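Local coordinates for positive phenol-degradative gene regulator (Ralstonia sp. E2, PDB 5FRY), which senses phenols through this domain and, as an enhancer-binding activator of the ATPase family, switches on transcription of phenol-degradation genes, at the interface of chains A and B. Coordinates in Å, arbitrary orientation; residue numbers count along the deposited sequence, not the author numbering. Chains: chain A/B, Positive phenol-degradative gene regulator.

Contact 1: the interface of chains A and B. Residues chain A 40, 42, 47, 50, 70, 153; chain B 42, 46-47, 50, 70.
A:Ile40 and B:Leu42 join two copies of the sensory domain through their backbones, beside an apolar patch of the two-fold interface between identical chains, which helps hold the dimer of this assembly together. Strand 37-43 of each chain runs antiparallel to its counterpart here: A:Ile40 N donates to B:Leu42 O at 2.9 Å, and B:Leu42 N returns a bond of 2.9 Å to A:Ile40 O. From this bridge the side chain of A:Ile40 meets B:Leu47 at about a right angle, CD1 touching CD2 at 4.0 Å.

A:Met70 buries 75 Å² against chain B. Its CG is anti to the backbone N (chi1 -173°), and the chain runs out across the start of helix 44-58 of chain B, with CG 3.6 Å from the carbonyl O of B:Ala46. The sulfur then lies alongside B:Leu47, SD to CD1 3.8 Å. A bend at chi3 (55°) turns the methyl back toward its own chain, where A:Met70 CE packs 3.6 Å from A:Met153 CE.

B:Met70 is modelled with a different chi3, but its methyl is placed too close to A:Leu47, so the end of this chain is doubtful. The sulfur is the safer guide, with B:Met70 SD 3.8 Å from A:Leu50 CD2. That same leucine branch also faces its own twin: A:Leu50 and B:Leu50 point at each other tip to tip, CD2 to CD2 3.7 Å. Thioethers and branched leucine ends thus fill the seam.

In the fold, the patch combines strand 37-43, helix 44-58 that directly follows it, and A:Met70 and B:Met70 on helix 60-84, with A:Met153 on helix 152-166 backing A:Met70.

Contact 2: the interface of chains A and B. Residues chain A 34, 39, 73-74, 77-78, 105, 153; chain B 41-43, 46.
The imidazole of B:His43 is inserted among A:Met39, A:Ser74, A:Asp78 and A:Glu105, with its two faces and its tip all engaged by chain A. On one face, the bent end of A:Met39 (chi3 -77°) brings its methyl over the middle of the ring, CE 3.6 Å from the centroid in a CH-pi contact, while the sulfur sits nearer CD2. The backbones of these two residues also form an antiparallel beta bridge.

The backbone carbonyl O of A:Ser74 lies above the opposite face, offset toward the rim; on the same side its hydroxyl OG is 3.0 Å from B:His43 ND1 but well out of the ring plane, a plausible though skewed hydrogen bond. At the tip, B:His43 NE2 gives A:Asp78 OD1 a short bond of 2.5 Å. The acceptor is close to the ring plane, yet the donor meets the carboxylate from above, 39° out of its plane.

The carboxylate of A:Glu105 stands almost upright to the ring, the planes 84° apart, near CE1. A:Asp78 OD2 and A:Glu105 OE2 come within 2.6 Å of each other, which suggests that the pair may share a proton; two acids beside the ring may in turn favour a charged imidazole.

B:Leu41 fastens the neighbouring backbone. Its N bonds to A:Glu105 O at 2.9 Å, and a water links A:Glu105 OE1, 2.6 Å away, to B:Leu41 O, 2.8 Å away, which probably steadies the glutamate side chain as well.

This polar socket fixes the end of strand 37-43 of chain B against helix 60-84 and the loop carrying A:Glu105 in chain A, probably helping to set the register of the sensory-domain dimer.

Contact 1: the interface of chains A and B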
loop_
_atom_site.group_PDB
_atom_site.type_symbol
_atom_site.label_atom_id
_atom_site.label_comp_id
_atom_site.label_asym_id
_atom_site.label_seq_id
_atom_site.Cartn_x
_atom_site.Cartn_y
_atom_site.Cartn_z
ATOM N N ILE A 40 5.559 -1.440 -2.940
ATOM C CA ILE A 40 5.780 -0.101 -2.397
ATOM C C ILE A 40 5.580 -0.115 -0.902
ATOM O O ILE A 40 4.891 -1.006 -0.366
ATOM C CB ILE A 40 4.850 0.985 -2.993
ATOM C CG1 ILE A 40 3.377 0.643 -2.773
ATOM C CG2 ILE A 40 5.126 1.179 -4.480
ATOM C CD1 ILE A 40 2.493 1.816 -3.094
ATOM N N LEU A 42 3.664 1.852 1.859
ATOM C CA LEU A 42 2.511 2.743 1.861
ATOM C C LEU A 42 2.096 3.049 3.288
ATOM O O LEU A 42 2.044 2.155 4.088
ATOM C CB LEU A 42 1.343 2.110 1.090
ATOM C CG LEU A 42 0.105 2.981 0.920
ATOM C CD1 LEU A 42 0.432 4.222 0.119
ATOM C CD2 LEU A 42 -0.991 2.165 0.215
ATOM N N LEU A 47 -3.867 4.417 3.607
ATOM C CA LEU A 47 -4.817 3.366 3.270
ATOM C C LEU A 47 -6.130 3.604 4.020
ATOM O O LEU A 47 -7.215 3.408 3.468
ATOM C CB LEU A 47 -4.251 1.987 3.596
ATOM C CG LEU A 47 -3.871 1.146 2.370
ATOM C CD1 LEU A 47 -3.427 -0.245 2.769
ATOM C CD2 LEU A 47 -5.010 1.083 1.373
ATOM N N LEU A 50 -8.325 6.204 2.193
ATOM C CA LEU A 50 -9.058 5.622 1.074
ATOM C C LEU A 50 -10.177 4.694 1.548
ATOM O O LEU A 50 -11.227 4.641 0.931
ATOM C CB LEU A 50 -8.125 4.849 0.140
ATOM C CG LEU A 50 -8.816 4.027 -0.945
ATOM C CD1 LEU A 50 -9.469 4.900 -2.019
ATOM C CD2 LEU A 50 -7.833 3.038 -1.574
ATOM N N MET A 70 -8.165 -7.324 -2.667
ATOM C CA MET A 70 -6.805 -6.793 -2.751
ATOM C C MET A 70 -5.893 -7.693 -1.923
ATOM O O MET A 70 -4.782 -8.036 -2.359
ATOM C CB MET A 70 -6.739 -5.328 -2.263
ATOM C CG MET A 70 -5.401 -4.726 -2.497
ATOM S SD MET A 70 -5.254 -2.906 -2.317
ATOM C CE MET A 70 -5.869 -2.701 -0.703
ATOM N N MET A 153 -8.513 -7.078 4.224
ATOM C CA MET A 153 -7.350 -7.375 3.387
ATOM C C MET A 153 -6.482 -8.432 4.023
ATOM O O MET A 153 -5.859 -9.217 3.299
ATOM C CB MET A 153 -6.508 -6.118 3.133
ATOM C CG MET A 153 -5.506 -6.204 1.982
ATOM S SD MET A 153 -4.490 -4.687 1.960
ATOM C CE MET A 153 -5.588 -3.575 2.762
ATOM N N LEU B 42 3.266 -3.315 0.197
ATOM C CA LEU B 42 2.135 -3.750 -0.618
ATOM C C LEU B 42 2.587 -4.052 -2.030
ATOM O O LEU B 42 3.427 -3.351 -2.568
ATOM C CB LEU B 42 1.057 -2.669 -0.650
ATOM C CG LEU B 42 -0.272 -3.101 -1.248
ATOM C CD1 LEU B 42 -0.793 -4.375 -0.558
ATOM C CD2 LEU B 42 -1.252 -1.968 -1.110
ATOM N N ALA B 46 -1.320 -5.897 -6.668
ATOM C CA ALA B 46 -2.515 -5.841 -5.838
ATOM C C ALA B 46 -3.133 -4.451 -5.825
ATOM O O ALA B 46 -4.350 -4.304 -5.881
ATOM C CB ALA B 46 -2.186 -6.279 -4.443
ATOM N N LEU B 47 -2.303 -3.420 -5.753
ATOM C CA LEU B 47 -2.841 -2.074 -5.754
ATOM C C LEU B 47 -3.337 -1.761 -7.171
ATOM O O LEU B 47 -4.366 -1.117 -7.342
ATOM C CB LEU B 47 -1.798 -1.056 -5.240
ATOM C CG LEU B 47 -2.367 0.300 -4.815
ATOM C CD1 LEU B 47 -3.536 0.140 -3.874
ATOM C CD2 LEU B 47 -1.301 1.195 -4.168
ATOM N N LEU B 50 -6.899 -3.142 -7.550
ATOM C CA LEU B 50 -7.897 -2.290 -6.917
ATOM C C LEU B 50 -8.237 -1.125 -7.840
ATOM O O LEU B 50 -9.416 -0.780 -8.019
ATOM C CB LEU B 50 -7.403 -1.756 -5.564
ATOM C CG LEU B 50 -8.329 -0.738 -4.888
ATOM C CD1 LEU B 50 -9.476 -1.425 -4.161
ATOM C CD2 LEU B 50 -7.540 0.152 -3.949
ATOM N N MET B 70 -5.289 9.901 -1.701
ATOM C CA MET B 70 -4.528 8.943 -0.902
ATOM C C MET B 70 -3.043 9.337 -0.849
ATOM O O MET B 70 -2.395 9.307 0.200
ATOM C CB MET B 70 -4.702 7.550 -1.502
ATOM C CG MET B 70 -4.223 6.435 -0.642
ATOM S SD MET B 70 -4.537 4.872 -1.419
ATOM C CE MET B 70 -4.854 3.900 0.044
#

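Contact 2: the interface of chains A and B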
loop_
_atom_site.group_PDB
_atom_site.type_symbol
_atom_site.label_atom_id
_atom_site.label_comp_id
_atom_site.label_asym_id
_atom_site.label_seq_id
_atom_site.Cartn_x
_atom_site.Cartn_y
_atom_site.Cartn_z
ATOM N N LEU A 34 9.962 -8.041 -3.870
ATOM C CA LEU A 34 9.827 -9.179 -2.970
ATOM C C LEU A 34 9.678 -10.393 -3.851
ATOM O O LEU A 34 8.658 -10.554 -4.503
ATOM C CB LEU A 34 8.629 -9.014 -2.041
ATOM C CG LEU A 34 8.260 -10.191 -1.133
ATOM C CD1 LEU A 34 9.408 -10.548 -0.220
ATOM C CD2 LEU A 34 7.036 -9.838 -0.312
ATOM N N MET A 39 7.144 -4.026 -4.986
ATOM C CA MET A 39 6.393 -3.560 -3.811
ATOM C C MET A 39 6.513 -2.038 -3.643
ATOM O O MET A 39 7.466 -1.419 -4.116
ATOM C CB MET A 39 6.900 -4.236 -2.531
ATOM C CG MET A 39 7.151 -5.758 -2.641
ATOM S SD MET A 39 5.645 -6.712 -2.817
ATOM C CE MET A 39 5.095 -6.664 -1.118
ATOM N N HIS A 73 -5.242 -10.952 -3.929
ATOM C CA HIS A 73 -4.198 -10.786 -4.928
ATOM C C HIS A 73 -2.829 -10.859 -4.294
ATOM O O HIS A 73 -1.953 -11.524 -4.821
ATOM C CB HIS A 73 -4.432 -9.485 -5.684
ATOM C CG HIS A 73 -5.646 -9.555 -6.567
ATOM N ND1 HIS A 73 -6.662 -8.622 -6.529
ATOM C CD2 HIS A 73 -6.043 -10.505 -7.447
ATOM C CE1 HIS A 73 -7.609 -8.969 -7.381
ATOM N NE2 HIS A 73 -7.259 -10.109 -7.951
ATOM N N SER A 74 -2.640 -10.177 -3.154
ATOM C CA SER A 74 -1.365 -10.227 -2.447
ATOM C C SER A 74 -0.956 -11.643 -1.996
ATOM O O SER A 74 0.192 -12.057 -2.204
ATOM C CB SER A 74 -1.403 -9.292 -1.230
ATOM O OG SER A 74 -1.149 -7.964 -1.627
ATOM N N ARG A 77 0.176 -13.901 -4.860
ATOM C CA ARG A 77 1.507 -13.628 -5.371
ATOM C C ARG A 77 2.598 -14.155 -4.432
ATOM O O ARG A 77 3.651 -14.601 -4.897
ATOM C CB ARG A 77 1.717 -12.132 -5.616
ATOM C CG ARG A 77 0.845 -11.544 -6.712
ATOM C CD ARG A 77 0.924 -12.335 -8.005
ATOM N NE ARG A 77 0.501 -11.491 -9.126
ATOM C CZ ARG A 77 0.622 -11.816 -10.410
ATOM N NH1 ARG A 77 1.155 -12.981 -10.765
ATOM N NH2 ARG A 77 0.206 -10.967 -11.342
ATOM N N ASP A 78 2.363 -14.100 -3.120
ATOM C CA ASP A 78 3.354 -14.558 -2.144
ATOM C C ASP A 78 3.443 -16.096 -2.115
ATOM O O ASP A 78 4.532 -16.662 -1.906
ATOM C CB ASP A 78 3.031 -13.995 -0.743
ATOM C CG ASP A 78 3.390 -12.525 -0.615
ATOM O OD1 ASP A 78 3.990 -11.965 -1.558
ATOM O OD2 ASP A 78 3.081 -11.924 0.422
ATOM N N GLU A 105 5.925 -8.003 5.708
ATOM C CA GLU A 105 5.230 -6.924 5.026
ATOM C C GLU A 105 4.637 -5.916 6.012
ATOM O O GLU A 105 4.030 -4.922 5.603
ATOM C CB GLU A 105 4.144 -7.511 4.097
ATOM C CG GLU A 105 4.758 -8.174 2.872
ATOM C CD GLU A 105 3.859 -9.141 2.140
ATOM O OE1 GLU A 105 2.602 -9.146 2.302
ATOM O OE2 GLU A 105 4.436 -9.943 1.389
ATOM N N MET A 153 -8.513 -7.078 4.224
ATOM C CA MET A 153 -7.350 -7.375 3.387
ATOM C C MET A 153 -6.482 -8.432 4.023
ATOM O O MET A 153 -5.859 -9.217 3.299
ATOM C CB MET A 153 -6.508 -6.118 3.133
ATOM C CG MET A 153 -5.506 -6.204 1.982
ATOM S SD MET A 153 -4.490 -4.687 1.960
ATOM C CE MET A 153 -5.588 -3.575 2.762
ATOM N N LEU B 41 4.296 -3.067 3.389
ATOM C CA LEU B 41 4.800 -3.378 2.067
ATOM C C LEU B 41 3.633 -3.955 1.301
ATOM O O LEU B 41 3.054 -4.946 1.737
ATOM C CB LEU B 41 5.958 -4.372 2.135
ATOM C CG LEU B 41 7.308 -3.716 2.436
ATOM C CD1 LEU B 41 8.338 -4.764 2.755
ATOM C CD2 LEU B 41 7.770 -2.845 1.249
ATOM N N LEU B 42 3.266 -3.315 0.197
ATOM C CA LEU B 42 2.135 -3.750 -0.618
ATOM C C LEU B 42 2.587 -4.052 -2.030
ATOM O O LEU B 42 3.427 -3.351 -2.568
ATOM C CB LEU B 42 1.057 -2.669 -0.650
ATOM C CG LEU B 42 -0.272 -3.101 -1.248
ATOM C CD1 LEU B 42 -0.793 -4.375 -0.558
ATOM C CD2 LEU B 42 -1.252 -1.968 -1.110
ATOM N N HIS B 43 2.047 -5.121 -2.601
ATOM C CA HIS B 43 2.353 -5.535 -3.969
ATOM C C HIS B 43 1.765 -4.524 -4.945
ATOM O O HIS B 43 0.568 -4.232 -4.877
ATOM C CB HIS B 43 1.778 -6.932 -4.223
ATOM C CG HIS B 43 2.235 -7.980 -3.236
ATOM N ND1 HIS B 43 1.797 -8.023 -1.934
ATOM C CD2 HIS B 43 3.074 -9.029 -3.394
ATOM C CE1 HIS B 43 2.363 -9.054 -1.316
ATOM N NE2 HIS B 43 3.141 -9.677 -2.180
ATOM N N ALA B 46 -1.320 -5.897 -6.668
ATOM C CA ALA B 46 -2.515 -5.841 -5.838
ATOM C C ALA B 46 -3.133 -4.451 -5.825
ATOM O O ALA B 46 -4.350 -4.304 -5.881
ATOM C CB ALA B 46 -2.186 -6.279 -4.443
HETATM O O HOH W 1 1.199 -6.985 2.068
#

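Contact 1 and contact 2 adjoin, the centres of their C-alpha atoms about 9 Å apart, and share A:Met153, B:Leu42 and B:Ala46. Both draw on strand 37-43 and the start of helix 44-58 in chain B, and both set these against helix 60-84 of chain A. Contact 1 joins backbone pairing to apolar packing, while contact 2 adds side-chain polar bonds at the end of the same strand. The two-fold relation repeats each with the chains exchanged, so strand pairing, packing and histidine socket together would define how one sensory domain is seated on the other.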